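Local coordinates for NAD(P)-dependent oxidoreductase (Pseudomonas putida, PDB 7A3W) that catalyses NADPH-dependent imine reduction, serving as a multifunctional biocatalyst for conjugate reduction and reductive amination, at the interface of chains A and B. Residues are numbered along the deposited sequence; one frame, centred on the assembly and turned at random. Chains: chain A/B, NAD(P)-dependent oxidoreductase.

The interface of chains A and B. Residues chain A 211, 214-215; chain B 127, 139, 141, 164, 180.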
# COMPACT_ATOMS: atom_id res chain seq x y z
N LEU A 211 12.70 -1.69 -5.23
CA LEU A 211 11.91 -2.96 -5.26
C LEU A 211 10.44 -2.70 -4.90
O LEU A 211 9.58 -3.56 -5.21
CB LEU A 211 12.55 -3.96 -4.29
CG LEU A 211 13.96 -4.42 -4.69
CD1 LEU A 211 14.62 -5.20 -3.57
CD2 LEU A 211 13.94 -5.25 -5.96
N ILE A 214 7.28 -3.44 -7.24
CA ILE A 214 6.85 -4.85 -7.39
C ILE A 214 5.57 -5.00 -6.57
O ILE A 214 4.62 -5.59 -7.06
CB ILE A 214 7.93 -5.83 -6.91
CG1 ILE A 214 9.19 -5.76 -7.79
CG2 ILE A 214 7.37 -7.23 -6.87
CD1 ILE A 214 10.43 -6.25 -7.11
N MET A 215 5.59 -4.52 -5.34
CA MET A 215 4.49 -4.74 -4.39
C MET A 215 3.36 -3.72 -4.63
O MET A 215 2.24 -4.10 -4.46
CB MET A 215 4.98 -4.70 -2.94
CG MET A 215 6.14 -5.61 -2.70
SD MET A 215 6.03 -7.28 -3.44
CE MET A 215 4.94 -8.10 -2.28
N MET B 127 6.72 -13.18 -5.96
CA MET B 127 6.09 -11.87 -5.67
C MET B 127 4.77 -11.75 -6.46
O MET B 127 4.55 -10.74 -7.15
CB MET B 127 7.07 -10.74 -5.99
CG MET B 127 8.51 -10.99 -5.48
SD MET B 127 8.59 -11.58 -3.72
CE MET B 127 8.07 -10.12 -2.84
N THR B 139 7.37 -10.86 -10.95
CA THR B 139 8.70 -10.90 -10.32
C THR B 139 8.80 -12.10 -9.39
O THR B 139 7.91 -12.30 -8.51
CB THR B 139 9.01 -9.61 -9.56
OG1 THR B 139 9.09 -8.56 -10.52
CG2 THR B 139 10.31 -9.70 -8.78
N LEU B 141 12.11 -13.08 -6.89
CA LEU B 141 13.40 -12.65 -6.33
C LEU B 141 14.30 -13.88 -6.25
O LEU B 141 13.79 -14.94 -5.85
CB LEU B 141 13.14 -12.11 -4.92
CG LEU B 141 12.19 -10.92 -4.81
CD1 LEU B 141 12.17 -10.45 -3.36
CD2 LEU B 141 12.59 -9.79 -5.76
N LYS B 164 14.38 -10.67 -10.45
CA LYS B 164 15.44 -9.82 -9.87
C LYS B 164 16.47 -10.73 -9.19
O LYS B 164 16.11 -11.46 -8.27
CB LYS B 164 14.87 -8.82 -8.86
CG LYS B 164 13.70 -7.98 -9.35
CD LYS B 164 14.03 -6.94 -10.42
CE LYS B 164 12.79 -6.41 -11.12
NZ LYS B 164 13.16 -5.58 -12.29
N LEU B 180 9.31 -6.85 1.82
CA LEU B 180 8.31 -6.49 0.78
C LEU B 180 6.92 -7.05 1.12
O LEU B 180 5.92 -6.34 0.90
CB LEU B 180 8.80 -6.99 -0.58
CG LEU B 180 10.03 -6.27 -1.09
CD1 LEU B 180 10.68 -7.01 -2.24
CD2 LEU B 180 9.69 -4.85 -1.51
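Helix 205-232 of chain A lies against the other subunit, its A:Leu211, A:Ile214 and A:Met215 meeting B:Met127 and B:Thr139 in loop segments and B:Leu180 on helix 173-200, with B:Leu141 of strand 140-144 and B:Lys164 of strand 164-165 at the margin. A:Ile214 is the centre of the patch, burying 75 Å² against chain B. Both of its branches are used. CG2, anti to the backbone N, points at the base of the B:Met127 side chain, 3.6 Å from its CB, and also touches CB of B:Thr139. The other branch, with CG1 beside the backbone N (chi1 -65°), carries CD1 to 3.8 Å from the B:Thr139 methyl CG2, the two side chains crossing at about a right angle. The threonine hydroxyl OG1 lies 3.9 Å from A:Ile214 CG1, a van der Waals contact. Farther along, CD1 faces B:Leu141 CD2 and the aliphatic stem of B:Lys164, whose CG is 4.3 Å away.

A sulfur-methyl contact adds to the packing. Both methionines are folded, bent at chi2 and chi3, and A:Met215 SD approaches the terminal methyl CE of B:Met127 at 3.5 Å, with the two methyls also touching. Alongside this, A:Met215 also crosses B:Leu180 at about a right angle, CG resting 3.7 Å from the leucine CB and CE near its backbone carbonyl. Both methyls of B:Leu180 reach A:Leu211 CB at 4.1 Å, and CD2 also meets A:Met215 CG. B:Leu180 thus spans A:Leu211 and A:Met215, one turn apart on the helix.

No hydrogen bond or salt bridge crosses the patch, so cohesion here comes from complementary apolar shape. With its symmetry twin, the contact sets helix 205-232 of one subunit against residues of the cofactor-binding family region and helix 173-200 of its mate, probably helping to hold the dimer and the relative placement of the domains around the active-site cleft.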